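Local coordinates for pumilio homology domain family member 4 (Saccharomyces cerevisiae, PDB 3BWT), which binds mRNA through a domain of eight Pumilio repeats, is associated with transcription regulation, and may affect diploid formation, at residues A[27-32]-A[64-69]; A[102-107]-A[137-142]; A[176-181]-A[209-214]; A[250-255]-A[260-265]; A[287-292]-A[328-333]. One frame throughout, in Å; residues are numbered along the deposited sequence.

In the fold
The five contacts follow one another along the chain, each closing before the next opens, and run along the curved all-helical array of Pumilio repeats. Contacts 1, 2 and 3 join repeats 1 to 2, 3 to 4 and 5 to 6; contact 4 is inside repeat 7, and contact 5 ties repeat 8 to the C-terminal end. Successive centres are about 19, 19, 20 and 14 Å apart, and each contact touches the next, for example through L68 on L103, L141 on C176, I213 on I252 and L253 on T290. Contacts 1 and 5 have centres about 57 Å apart. The long RNA-binding domain is therefore built from short, local helix-to-helix joints rather than one central core.

Contact 1 of 5, residues A[27-32]-A[64-69]; sequences FLQKQL and IQKLLE
L32 and K66 run alongside each other, their side chains pointing opposite ways. L32 CD1 rests on the aliphatic root of the lysine, 3.7 Å from K66 CG, and L32 CB also lies near that carbon. The other methyl of the leucine reaches a second residue: L32 CD2 is 3.8 Å from L67 CD1, the two leucines meeting at a slant. L32 thus divides its two methyls between K66 and L67. Next to it, Q29 offers only its aliphatic part, with Q29 CG 4.0 Å from K66 CB.

These side chains join helix 22-34 of Pumilio repeat 1 to helix 60-70 of repeat 2, neighbours in the row of helices that lines the RNA-binding face in PUF proteins. The two short segments are nearly parallel, 12° apart, with axes 9.6 Å from each other.

K66 CG lies anti to the backbone N (chi1 -174°), and a bend at the next torsion turns the chain past L32 toward Q29 O, K66 CE lying 4.0 Å from it. Its ammonium forms a salt bridge to D33, on the helix of repeat 1, and another within its own helix, K66 NZ to E69 OE1 at 3.5 Å.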
# COMPACT_ATOMS: atom_id res chain seq x y z
N PHE A 27 8.77 -32.56 2.80
CA PHE A 27 9.93 -33.41 3.01
C PHE A 27 11.20 -32.70 2.56
O PHE A 27 12.16 -32.57 3.32
CB PHE A 27 9.78 -34.72 2.23
CG PHE A 27 11.02 -35.58 2.25
CD1 PHE A 27 11.37 -36.28 3.39
CD2 PHE A 27 11.83 -35.68 1.14
CE1 PHE A 27 12.51 -37.06 3.42
CE2 PHE A 27 12.97 -36.46 1.16
CZ PHE A 27 13.31 -37.15 2.30
N LEU A 28 11.19 -32.23 1.32
CA LEU A 28 12.34 -31.54 0.76
C LEU A 28 12.70 -30.29 1.54
O LEU A 28 13.87 -30.02 1.80
CB LEU A 28 12.08 -31.19 -0.70
CG LEU A 28 11.91 -32.39 -1.61
CD1 LEU A 28 11.80 -31.94 -3.05
CD2 LEU A 28 13.08 -33.32 -1.43
N GLN A 29 11.69 -29.52 1.91
CA GLN A 29 11.92 -28.29 2.64
C GLN A 29 12.57 -28.61 3.97
O GLN A 29 13.39 -27.84 4.47
CB GLN A 29 10.60 -27.54 2.84
CG GLN A 29 10.07 -26.89 1.57
CD GLN A 29 8.61 -26.48 1.69
OE1 GLN A 29 8.25 -25.64 2.53
NE2 GLN A 29 7.76 -27.07 0.85
N LYS A 30 12.20 -29.76 4.53
CA LYS A 30 12.78 -30.23 5.77
C LYS A 30 14.26 -30.43 5.55
O LYS A 30 15.09 -29.80 6.20
CB LYS A 30 12.13 -31.55 6.20
CG LYS A 30 12.47 -31.99 7.63
CD LYS A 30 11.74 -33.29 7.99
CE LYS A 30 12.22 -34.47 7.14
NZ LYS A 30 11.52 -35.77 7.43
N GLN A 31 14.58 -31.30 4.60
CA GLN A 31 15.96 -31.58 4.21
C GLN A 31 16.78 -30.31 3.97
O GLN A 31 17.93 -30.22 4.37
CB GLN A 31 15.96 -32.47 2.97
CG GLN A 31 15.18 -33.74 3.17
CD GLN A 31 15.52 -34.44 4.48
OE1 GLN A 31 16.68 -34.74 4.77
NE2 GLN A 31 14.49 -34.74 5.27
N LEU A 32 16.19 -29.34 3.29
CA LEU A 32 16.86 -28.07 3.07
C LEU A 32 17.19 -27.40 4.40
O LEU A 32 18.26 -26.81 4.58
CB LEU A 32 15.99 -27.15 2.23
CG LEU A 32 15.92 -27.42 0.73
CD1 LEU A 32 14.82 -26.58 0.10
CD2 LEU A 32 17.27 -27.12 0.10
N ILE A 64 10.66 -23.68 -3.55
CA ILE A 64 11.58 -22.74 -4.17
C ILE A 64 11.93 -21.59 -3.22
O ILE A 64 13.07 -21.13 -3.18
CB ILE A 64 11.04 -22.19 -5.50
CG1 ILE A 64 10.69 -23.35 -6.45
CG2 ILE A 64 12.05 -21.25 -6.16
CD1 ILE A 64 11.90 -24.18 -6.86
N GLN A 65 10.95 -21.13 -2.44
CA GLN A 65 11.18 -20.11 -1.43
C GLN A 65 12.22 -20.58 -0.43
O GLN A 65 13.12 -19.83 -0.04
CB GLN A 65 9.90 -19.79 -0.67
CG GLN A 65 8.89 -19.02 -1.48
CD GLN A 65 7.79 -18.45 -0.62
OE1 GLN A 65 8.04 -17.62 0.26
NE2 GLN A 65 6.57 -18.87 -0.87
N LYS A 66 12.09 -21.83 -0.01
CA LYS A 66 13.00 -22.41 0.95
C LYS A 66 14.36 -22.59 0.27
O LYS A 66 15.40 -22.28 0.83
CB LYS A 66 12.45 -23.73 1.47
CG LYS A 66 13.25 -24.36 2.59
CD LYS A 66 13.36 -23.43 3.80
CE LYS A 66 14.39 -23.96 4.80
NZ LYS A 66 15.03 -22.84 5.56
N LEU A 67 14.32 -23.08 -0.97
CA LEU A 67 15.52 -23.30 -1.77
C LEU A 67 16.30 -22.02 -1.94
O LEU A 67 17.52 -22.00 -1.82
CB LEU A 67 15.15 -23.86 -3.15
CG LEU A 67 16.34 -24.35 -3.98
CD1 LEU A 67 16.98 -25.55 -3.32
CD2 LEU A 67 15.91 -24.68 -5.39
N LEU A 68 15.58 -20.93 -2.22
CA LEU A 68 16.22 -19.63 -2.40
C LEU A 68 17.03 -19.18 -1.17
O LEU A 68 18.11 -18.60 -1.31
CB LEU A 68 15.18 -18.58 -2.81
CG LEU A 68 14.65 -18.70 -4.24
CD1 LEU A 68 13.28 -18.03 -4.39
CD2 LEU A 68 15.63 -18.14 -5.24
N GLU A 69 16.52 -19.43 0.03
CA GLU A 69 17.26 -19.04 1.23
C GLU A 69 18.55 -19.83 1.36
O GLU A 69 19.57 -19.30 1.77
CB GLU A 69 16.41 -19.26 2.48
CG GLU A 69 15.27 -18.27 2.66
CD GLU A 69 14.23 -18.78 3.65
OE1 GLU A 69 14.61 -19.49 4.62
OE2 GLU A 69 13.04 -18.47 3.46

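Contact 2 of 5, residues A[102-107]-A[137-142]; sequences KLIECI and IQKCLQ
A salt-bridge network of K102, E105 and K139 spans the joint between Pumilio repeats 3 and 4, where helices 96-106 and 133-143 lie side by side in the curved stack. Their segments run 14° from parallel, with axes 9.5 Å apart.

The central bond is K139 NZ to E105 OE2, 2.7 Å, made to the lone pair that faces away from the other carboxylate oxygen. That other oxygen looks back to its own helix, where a weak bond of 3.5 Å joins K102 NZ to E105 OE1. K139 is bent twice, at chi2 (51°) and chi3 (72°), and this fold brings its methylenes against the extended glutamate: K139 CD is 3.7 Å from E105 CG. K139 NZ also makes a weak bond to Q142 OE1.

Alongside the charged pair, I104 straddles the boundary between lysine and cysteine. I104 CG2 touches K139 CG at 3.7 Å, while the longer branch of the isoleucine sets I104 CD1 3.8 Å from C140 SG. A methionine in place of K139 would probably leave the E105 carboxylate without its mate across the repeats, even if some packing on I104 remained.

K139 is buried, which alone would disfavour a charge; the E105 carboxylate is likely to offset this and keep the ammonium charged. E105, set between two ammonium groups, is in turn likely to remain ionised.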
# COMPACT_ATOMS: atom_id res chain seq x y z
N LYS A 102 10.14 -13.62 -2.42
CA LYS A 102 11.25 -14.23 -1.68
C LYS A 102 12.57 -14.10 -2.42
O LYS A 102 13.61 -13.79 -1.82
CB LYS A 102 10.97 -15.70 -1.39
CG LYS A 102 11.78 -16.23 -0.23
CD LYS A 102 11.28 -15.60 1.05
CE LYS A 102 12.01 -16.11 2.26
NZ LYS A 102 11.44 -15.48 3.48
N LEU A 103 12.54 -14.34 -3.73
CA LEU A 103 13.72 -14.17 -4.56
C LEU A 103 14.31 -12.78 -4.36
O LEU A 103 15.50 -12.63 -4.10
CB LEU A 103 13.37 -14.40 -6.02
CG LEU A 103 14.50 -14.45 -7.05
CD1 LEU A 103 14.13 -15.39 -8.19
CD2 LEU A 103 14.81 -13.07 -7.60
N ILE A 104 13.46 -11.77 -4.48
CA ILE A 104 13.87 -10.38 -4.28
C ILE A 104 14.44 -10.14 -2.88
O ILE A 104 15.44 -9.45 -2.72
CB ILE A 104 12.70 -9.42 -4.56
CG1 ILE A 104 12.30 -9.50 -6.04
CG2 ILE A 104 13.08 -8.00 -4.18
CD1 ILE A 104 10.99 -8.79 -6.37
N GLU A 105 13.80 -10.72 -1.86
CA GLU A 105 14.30 -10.60 -0.50
C GLU A 105 15.67 -11.22 -0.35
O GLU A 105 16.46 -10.80 0.51
CB GLU A 105 13.34 -11.28 0.46
CG GLU A 105 12.13 -10.46 0.76
CD GLU A 105 11.10 -11.21 1.56
OE1 GLU A 105 11.30 -12.42 1.78
OE2 GLU A 105 10.09 -10.58 1.95
N CYS A 106 15.95 -12.22 -1.17
CA CYS A 106 17.16 -13.02 -1.01
C CYS A 106 18.39 -12.51 -1.75
O CYS A 106 19.51 -12.87 -1.41
CB CYS A 106 16.90 -14.47 -1.43
SG CYS A 106 16.04 -15.43 -0.21
N ILE A 107 18.19 -11.66 -2.76
CA ILE A 107 19.31 -11.27 -3.60
C ILE A 107 20.30 -10.39 -2.86
O ILE A 107 19.92 -9.45 -2.17
CB ILE A 107 18.88 -10.63 -4.93
CG1 ILE A 107 18.13 -9.32 -4.69
CG2 ILE A 107 18.04 -11.61 -5.74
CD1 ILE A 107 17.55 -8.72 -5.96
N ILE A 137 6.12 -5.76 -7.11
CA ILE A 137 6.54 -4.36 -7.26
C ILE A 137 6.83 -3.68 -5.91
O ILE A 137 7.82 -2.97 -5.78
CB ILE A 137 5.50 -3.56 -8.08
CG1 ILE A 137 5.48 -4.10 -9.51
CG2 ILE A 137 5.82 -2.07 -8.05
CD1 ILE A 137 6.87 -4.39 -10.06
N GLN A 138 5.98 -3.90 -4.91
CA GLN A 138 6.21 -3.32 -3.59
C GLN A 138 7.47 -3.89 -2.93
O GLN A 138 8.20 -3.17 -2.26
CB GLN A 138 5.02 -3.56 -2.67
CG GLN A 138 3.76 -2.89 -3.12
CD GLN A 138 2.66 -3.02 -2.09
OE1 GLN A 138 2.90 -2.81 -0.90
NE2 GLN A 138 1.46 -3.38 -2.52
N LYS A 139 7.72 -5.18 -3.13
CA LYS A 139 8.89 -5.81 -2.53
C LYS A 139 10.14 -5.12 -3.03
O LYS A 139 11.09 -4.92 -2.29
CB LYS A 139 8.93 -7.29 -2.91
CG LYS A 139 9.96 -8.10 -2.17
CD LYS A 139 9.87 -7.91 -0.67
CE LYS A 139 8.66 -8.58 -0.07
NZ LYS A 139 8.59 -8.35 1.41
N CYS A 140 10.11 -4.74 -4.30
CA CYS A 140 11.24 -4.07 -4.91
C CYS A 140 11.58 -2.82 -4.13
O CYS A 140 12.76 -2.54 -3.87
CB CYS A 140 10.93 -3.74 -6.36
SG CYS A 140 11.04 -5.16 -7.45
N LEU A 141 10.55 -2.07 -3.77
CA LEU A 141 10.72 -0.84 -3.01
C LEU A 141 11.19 -1.14 -1.58
O LEU A 141 12.03 -0.44 -1.03
CB LEU A 141 9.42 -0.04 -3.00
CG LEU A 141 8.88 0.35 -4.38
CD1 LEU A 141 7.37 0.52 -4.35
CD2 LEU A 141 9.55 1.62 -4.88
N GLN A 142 10.66 -2.20 -0.99
CA GLN A 142 11.06 -2.55 0.37
C GLN A 142 12.50 -3.05 0.46
O GLN A 142 13.09 -2.99 1.53
CB GLN A 142 10.12 -3.59 0.98
CG GLN A 142 8.67 -3.26 0.84
CD GLN A 142 7.78 -4.27 1.54
OE1 GLN A 142 7.24 -5.18 0.90
NE2 GLN A 142 7.64 -4.12 2.86

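Contact 3 of 5, residues A[176-181]-A[209-214]; sequences CLDHGT and VQYIIT
L177 and I212 make the apolar half of this contact. L177 CD1 comes 3.9 Å from I212 CG1, and the same methyl approaches the tyrosine next door, with L177 CD1 4.2 Å from Y211 CD2. It meets Y211 at the ring's edge, near the ring plane, and not over a face. The leucine and the tyrosine slide past each other in opposite directions, whereas L177 meets I212 at a slant. Behind the leucine, C185 and C189 of helix 182-193 also touch it, and Y224 of helix 224-232 covers I212.

The polar half is a hydrogen bond from Y211 OH to D178 OD1, modelled at 2.6 Å. The place of that oxygen is less sure than the rest, so the length deserves caution. OD1 lies at the edge of the tyrosine, in the plane of the ring, and the carboxylate is turned 60° from that plane. The two side chains meet at about a right angle. A chi1 of -157° swings the tyrosine away from its own amide nitrogen and sends the ring across the gap, putting the hydroxyl beside helix 169-179. R175 and K215 are long, weak ionic partners of D178. On the other helix, T214 OG1 hydrogen-bonds to K251, continuing toward repeat 7.

A leucine pressed against the next helix, with a polar bridge beside it, joins Pumilio repeats 5 and 6 within the superhelical stack of helices that characterises PUF domains.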
# COMPACT_ATOMS: atom_id res chain seq x y z
N CYS A 176 5.88 3.66 -2.41
CA CYS A 176 6.84 4.61 -2.96
C CYS A 176 7.15 5.71 -1.95
O CYS A 176 8.31 6.09 -1.76
CB CYS A 176 6.33 5.23 -4.26
SG CYS A 176 6.33 4.11 -5.71
N LEU A 177 6.11 6.23 -1.31
CA LEU A 177 6.27 7.28 -0.31
C LEU A 177 6.91 6.76 0.97
O LEU A 177 7.43 7.54 1.76
CB LEU A 177 4.93 7.93 0.03
CG LEU A 177 4.28 8.66 -1.14
CD1 LEU A 177 2.95 9.21 -0.70
CD2 LEU A 177 5.18 9.77 -1.63
N ASP A 178 6.85 5.45 1.17
CA ASP A 178 7.45 4.83 2.34
C ASP A 178 8.97 4.76 2.21
O ASP A 178 9.69 4.97 3.18
CB ASP A 178 6.90 3.41 2.53
CG ASP A 178 5.58 3.39 3.28
OD1 ASP A 178 5.14 4.46 3.76
OD2 ASP A 178 4.98 2.30 3.40
N HIS A 179 9.45 4.45 1.01
CA HIS A 179 10.84 4.08 0.81
C HIS A 179 11.57 5.01 -0.15
O HIS A 179 12.80 5.00 -0.25
CB HIS A 179 10.93 2.65 0.28
CG HIS A 179 10.37 1.63 1.22
ND1 HIS A 179 11.04 1.21 2.35
CD2 HIS A 179 9.19 0.96 1.22
CE1 HIS A 179 10.31 0.32 2.99
NE2 HIS A 179 9.19 0.15 2.32
N GLY A 180 10.80 5.82 -0.86
CA GLY A 180 11.38 6.75 -1.80
C GLY A 180 12.33 7.75 -1.17
O GLY A 180 12.11 8.21 -0.05
N THR A 181 13.40 8.04 -1.90
CA THR A 181 14.27 9.19 -1.68
C THR A 181 13.45 10.48 -1.64
O THR A 181 12.43 10.60 -2.33
CB THR A 181 15.24 9.32 -2.86
OG1 THR A 181 16.41 8.54 -2.61
CG2 THR A 181 15.62 10.76 -3.08
N VAL A 209 -3.87 10.74 -1.27
CA VAL A 209 -3.83 12.11 -0.80
C VAL A 209 -3.68 12.16 0.71
O VAL A 209 -2.96 13.00 1.26
CB VAL A 209 -5.08 12.87 -1.25
CG1 VAL A 209 -5.04 14.31 -0.76
CG2 VAL A 209 -5.19 12.84 -2.77
N GLN A 210 -4.35 11.25 1.41
CA GLN A 210 -4.23 11.16 2.86
C GLN A 210 -2.83 10.70 3.27
O GLN A 210 -2.29 11.14 4.28
CB GLN A 210 -5.23 10.17 3.42
CG GLN A 210 -6.69 10.51 3.22
CD GLN A 210 -7.58 9.55 4.01
OE1 GLN A 210 -7.48 9.47 5.23
NE2 GLN A 210 -8.43 8.80 3.31
N TYR A 211 -2.26 9.79 2.50
CA TYR A 211 -1.02 9.17 2.91
C TYR A 211 0.13 10.17 2.88
O TYR A 211 1.05 10.10 3.69
CB TYR A 211 -0.72 7.95 2.04
CG TYR A 211 0.20 6.96 2.73
CD1 TYR A 211 -0.18 6.37 3.93
CD2 TYR A 211 1.43 6.64 2.19
CE1 TYR A 211 0.65 5.48 4.57
CE2 TYR A 211 2.28 5.75 2.83
CZ TYR A 211 1.88 5.18 4.01
OH TYR A 211 2.72 4.29 4.65
N ILE A 212 0.07 11.11 1.95
CA ILE A 212 1.07 12.15 1.87
C ILE A 212 1.11 12.89 3.18
O ILE A 212 2.18 13.16 3.72
CB ILE A 212 0.73 13.16 0.76
CG1 ILE A 212 0.82 12.48 -0.61
CG2 ILE A 212 1.64 14.41 0.85
CD1 ILE A 212 0.33 13.34 -1.75
N ILE A 213 -0.07 13.20 3.71
CA ILE A 213 -0.18 13.94 4.96
C ILE A 213 0.26 13.07 6.13
O ILE A 213 1.02 13.51 6.98
CB ILE A 213 -1.61 14.42 5.16
CG1 ILE A 213 -2.01 15.30 3.98
CG2 ILE A 213 -1.74 15.17 6.47
CD1 ILE A 213 -3.36 15.96 4.13
N THR A 214 -0.21 11.84 6.15
CA THR A 214 0.22 10.86 7.13
C THR A 214 1.74 10.82 7.27
O THR A 214 2.29 10.82 8.38
CB THR A 214 -0.27 9.45 6.74
OG1 THR A 214 -1.68 9.38 6.96
CG2 THR A 214 0.44 8.36 7.54

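Contact 4 of 5, residues A[250-255]-A[260-265]; sequences EKILKT and EPMILE
Pumilio repeat 7 folds here onto itself: I252 and L253 on helix 245-253 pack against M262 and I263 on helix 256-279, which follows after a short turn. This is part of the packing between two helices of one repeat, and it is wholly apolar.

One methyl of the leucine does most of the work. L253 CD2 is placed between two neighbours, 3.6 Å from M262 CG and 3.5 Å from I263 CG1. The leucine meets the methionine at about a right angle and the isoleucine at a lesser slant. M262 leaves its backbone with CG turned from the amide nitrogen (chi1 -175°) and is then bent twice, so that the chain curls back and its terminal methyl lands on I252: M262 CE is 3.9 Å from both I252 CD1 and I252 CG2. The β-branched residue thus grips that methyl with two of its own.

In the link between the helices, T255 OG1 donates to K251 O over 2.8 Å, the donor tilted 33° from the carbonyl plane.

All four touching residues are buried, and further helices enclose them. L253 also packs on V287 and T290 of helix 284-298, and I252 on I213 of helix 205-219, so repeat 8 presses on L253 and repeat 6 on I252. M262 meets A236 of helix 236-240, while I263 reaches L306 of helix 300-310.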
# COMPACT_ATOMS: atom_id res chain seq x y z
N GLU A 250 -11.52 15.07 6.83
CA GLU A 250 -11.26 14.47 8.14
C GLU A 250 -9.78 14.26 8.43
O GLU A 250 -9.32 14.45 9.56
CB GLU A 250 -11.96 13.11 8.24
CG GLU A 250 -13.34 13.15 8.87
CD GLU A 250 -13.61 11.91 9.71
OE1 GLU A 250 -12.70 11.06 9.83
OE2 GLU A 250 -14.73 11.79 10.25
N LYS A 251 -9.04 13.83 7.42
CA LYS A 251 -7.61 13.60 7.59
C LYS A 251 -6.93 14.90 8.01
O LYS A 251 -6.11 14.91 8.93
CB LYS A 251 -7.00 13.08 6.29
CG LYS A 251 -5.51 12.84 6.40
CD LYS A 251 -5.23 11.92 7.55
CE LYS A 251 -3.75 11.67 7.68
NZ LYS A 251 -3.49 10.51 8.58
N ILE A 252 -7.28 15.98 7.33
CA ILE A 252 -6.79 17.32 7.65
C ILE A 252 -7.28 17.80 9.03
O ILE A 252 -6.51 18.35 9.82
CB ILE A 252 -7.20 18.33 6.57
CG1 ILE A 252 -6.44 18.05 5.27
CG2 ILE A 252 -6.93 19.74 7.03
CD1 ILE A 252 -7.15 18.56 4.03
N LEU A 253 -8.56 17.58 9.31
CA LEU A 253 -9.11 17.94 10.62
C LEU A 253 -8.38 17.22 11.74
O LEU A 253 -8.38 17.68 12.88
CB LEU A 253 -10.61 17.62 10.71
CG LEU A 253 -11.55 18.54 9.95
CD1 LEU A 253 -12.99 18.13 10.19
CD2 LEU A 253 -11.32 19.99 10.35
N LYS A 254 -7.76 16.09 11.42
CA LYS A 254 -7.06 15.28 12.42
C LYS A 254 -5.55 15.48 12.36
O LYS A 254 -4.80 14.81 13.06
CB LYS A 254 -7.43 13.79 12.27
CG LYS A 254 -8.84 13.45 12.73
CD LYS A 254 -9.12 11.96 12.60
CE LYS A 254 -10.46 11.58 13.23
NZ LYS A 254 -10.66 10.10 13.32
N THR A 255 -5.11 16.41 11.53
CA THR A 255 -3.70 16.78 11.49
C THR A 255 -3.48 18.11 12.20
O THR A 255 -3.71 19.18 11.63
CB THR A 255 -3.19 16.85 10.05
OG1 THR A 255 -3.46 15.61 9.41
CG2 THR A 255 -1.68 17.14 10.02
N GLU A 260 -7.07 23.79 12.36
CA GLU A 260 -7.82 25.00 12.63
C GLU A 260 -8.17 25.87 11.41
O GLU A 260 -9.27 26.39 11.32
CB GLU A 260 -7.17 25.77 13.79
CG GLU A 260 -7.05 24.86 15.03
CD GLU A 260 -6.61 25.56 16.31
OE1 GLU A 260 -6.32 26.78 16.27
OE2 GLU A 260 -6.55 24.87 17.35
N PRO A 261 -7.24 26.00 10.46
CA PRO A 261 -7.63 26.66 9.20
C PRO A 261 -8.86 26.01 8.56
O PRO A 261 -9.75 26.71 8.05
CB PRO A 261 -6.41 26.43 8.31
CG PRO A 261 -5.27 26.38 9.27
CD PRO A 261 -5.80 25.73 10.52
N MET A 262 -8.91 24.68 8.57
CA MET A 262 -10.03 23.95 7.98
C MET A 262 -11.32 24.17 8.76
O MET A 262 -12.37 24.45 8.18
CB MET A 262 -9.73 22.44 7.89
CG MET A 262 -10.80 21.62 7.18
SD MET A 262 -11.10 22.06 5.44
CE MET A 262 -9.56 21.54 4.70
N ILE A 263 -11.23 24.04 10.08
CA ILE A 263 -12.36 24.29 10.96
C ILE A 263 -12.87 25.70 10.73
O ILE A 263 -14.08 25.95 10.72
CB ILE A 263 -11.98 24.09 12.43
CG1 ILE A 263 -11.66 22.62 12.70
CG2 ILE A 263 -13.09 24.58 13.36
CD1 ILE A 263 -11.20 22.32 14.11
N LEU A 264 -11.94 26.62 10.52
CA LEU A 264 -12.26 28.01 10.25
C LEU A 264 -13.04 28.20 8.96
O LEU A 264 -14.02 28.95 8.93
CB LEU A 264 -10.98 28.83 10.16
CG LEU A 264 -10.64 29.64 11.40
CD1 LEU A 264 -9.25 30.25 11.25
CD2 LEU A 264 -11.69 30.72 11.61
N GLU A 265 -12.60 27.53 7.90
CA GLU A 265 -13.29 27.59 6.62
C GLU A 265 -14.72 27.10 6.77
O GLU A 265 -15.67 27.75 6.32
CB GLU A 265 -12.56 26.72 5.59
CG GLU A 265 -13.02 26.96 4.17
CD GLU A 265 -12.61 28.32 3.66
OE1 GLU A 265 -11.74 28.94 4.31
OE2 GLU A 265 -13.14 28.76 2.62

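Contact 5 of 5, residues A[287-292]-A[328-333]; sequences VLQTAL and IGMLHL
M330 reaches across to Q289 and L292, fastening the C-terminal end of the chain onto helix 284-298 of Pumilio repeat 8, the last in the array. It sits in a type I beta turn, I328 to L331, that starts at the end of helix 322-328.

The two main side chains have contrasting shapes. Q289 is drawn out straight: a chi1 of -177° sets CG across from the main-chain nitrogen and the chain stays extended beyond, which carries the amide out to the M330 sulfur. M330 is compact: its CG lies beside the backbone N (chi1 -46°), and both later torsions bend, curling the thioether back toward the helix. They meet at about a right angle, with M330 SD 3.5 Å from Q289 CG. The glutamine amide then donates a weak N-H...S hydrogen bond, Q289 NE2 to M330 SD at 3.2 Å, with an angle of 145° at the hydrogen. An alanine here removes the amide donor, and the M330 thioether, no longer pressed by the extended chain, would probably be freer to turn.

L292 supports the root of the methionine, L292 CD1 being 3.7 Å from M330 CB. The other methyl looks to the next residue of the tail, L292 CD2 to L331 CD2 at 4.3 Å. Y303 and S307 hold the backbone carbonyls of M330 and L331, the second weakly. At the far end of the curl, M330 CE comes 4.0 Å from the carbonyl oxygen Q289 O.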
# COMPACT_ATOMS: atom_id res chain seq x y z
N VAL A 287 -17.89 14.25 9.75
CA VAL A 287 -16.95 15.35 9.61
C VAL A 287 -17.28 16.45 10.61
O VAL A 287 -16.40 17.04 11.23
CB VAL A 287 -17.01 15.92 8.20
CG1 VAL A 287 -16.11 17.15 8.07
CG2 VAL A 287 -16.64 14.85 7.19
N LEU A 288 -18.57 16.73 10.74
CA LEU A 288 -19.04 17.71 11.70
C LEU A 288 -18.66 17.27 13.11
O LEU A 288 -18.25 18.09 13.93
CB LEU A 288 -20.56 17.86 11.61
CG LEU A 288 -21.12 18.93 12.55
CD1 LEU A 288 -20.23 20.18 12.47
CD2 LEU A 288 -22.57 19.27 12.23
N GLN A 289 -18.81 15.98 13.38
CA GLN A 289 -18.52 15.45 14.70
C GLN A 289 -17.02 15.49 14.96
O GLN A 289 -16.58 15.70 16.08
CB GLN A 289 -19.02 14.02 14.83
CG GLN A 289 -18.80 13.44 16.21
CD GLN A 289 -19.36 12.05 16.35
OE1 GLN A 289 -19.91 11.49 15.40
NE2 GLN A 289 -19.22 11.46 17.54
N THR A 290 -16.24 15.29 13.90
CA THR A 290 -14.81 15.43 14.01
C THR A 290 -14.46 16.87 14.35
O THR A 290 -13.61 17.12 15.20
CB THR A 290 -14.10 15.01 12.73
OG1 THR A 290 -14.11 13.58 12.65
CG2 THR A 290 -12.66 15.47 12.75
N ALA A 291 -15.13 17.80 13.68
CA ALA A 291 -14.86 19.23 13.85
C ALA A 291 -15.06 19.65 15.30
O ALA A 291 -14.23 20.36 15.87
CB ALA A 291 -15.75 20.04 12.94
N LEU A 292 -16.17 19.21 15.88
CA LEU A 292 -16.46 19.48 17.28
C LEU A 292 -15.45 18.81 18.20
O LEU A 292 -15.01 19.40 19.18
CB LEU A 292 -17.87 18.99 17.63
CG LEU A 292 -19.03 19.80 17.05
CD1 LEU A 292 -20.28 18.93 16.91
CD2 LEU A 292 -19.31 21.02 17.90
N ILE A 328 -25.23 15.64 19.26
CA ILE A 328 -25.68 16.04 20.58
C ILE A 328 -24.63 15.64 21.61
O ILE A 328 -24.42 16.33 22.62
CB ILE A 328 -27.03 15.38 20.92
CG1 ILE A 328 -28.13 15.91 19.99
CG2 ILE A 328 -27.42 15.64 22.36
CD1 ILE A 328 -29.48 15.24 20.17
N GLY A 329 -23.95 14.53 21.34
CA GLY A 329 -22.95 14.00 22.24
C GLY A 329 -21.69 14.84 22.26
O GLY A 329 -20.90 14.76 23.20
N MET A 330 -21.51 15.65 21.23
CA MET A 330 -20.28 16.43 21.09
C MET A 330 -20.47 17.84 21.61
O MET A 330 -19.56 18.67 21.51
CB MET A 330 -19.85 16.48 19.62
CG MET A 330 -19.88 15.14 18.90
SD MET A 330 -18.80 13.90 19.64
CE MET A 330 -17.32 14.88 19.88
N LEU A 331 -21.63 18.12 22.19
CA LEU A 331 -22.08 19.50 22.35
C LEU A 331 -21.66 20.28 23.60
O LEU A 331 -21.42 21.49 23.50
CB LEU A 331 -23.59 19.61 22.15
CG LEU A 331 -23.92 20.00 20.72
CD1 LEU A 331 -25.34 20.54 20.64
CD2 LEU A 331 -22.91 21.04 20.23
N HIS A 332 -21.60 19.65 24.76
CA HIS A 332 -21.33 20.44 25.96
C HIS A 332 -20.01 20.09 26.65
O HIS A 332 -19.39 20.95 27.28
CB HIS A 332 -22.52 20.39 26.92
CG HIS A 332 -23.80 20.84 26.29
ND1 HIS A 332 -24.08 22.18 26.07
CD2 HIS A 332 -24.85 20.15 25.80
CE1 HIS A 332 -25.26 22.28 25.48
NE2 HIS A 332 -25.75 21.06 25.31
N LEU A 333 -19.59 18.84 26.50
CA LEU A 333 -18.26 18.37 26.92
C LEU A 333 -17.56 19.29 27.93
O LEU A 333 -16.73 18.84 28.72
CB LEU A 333 -17.38 18.18 25.69
CG LEU A 333 -17.57 16.89 24.90
CD1 LEU A 333 -18.98 16.34 25.07
CD2 LEU A 333 -17.27 17.12 23.42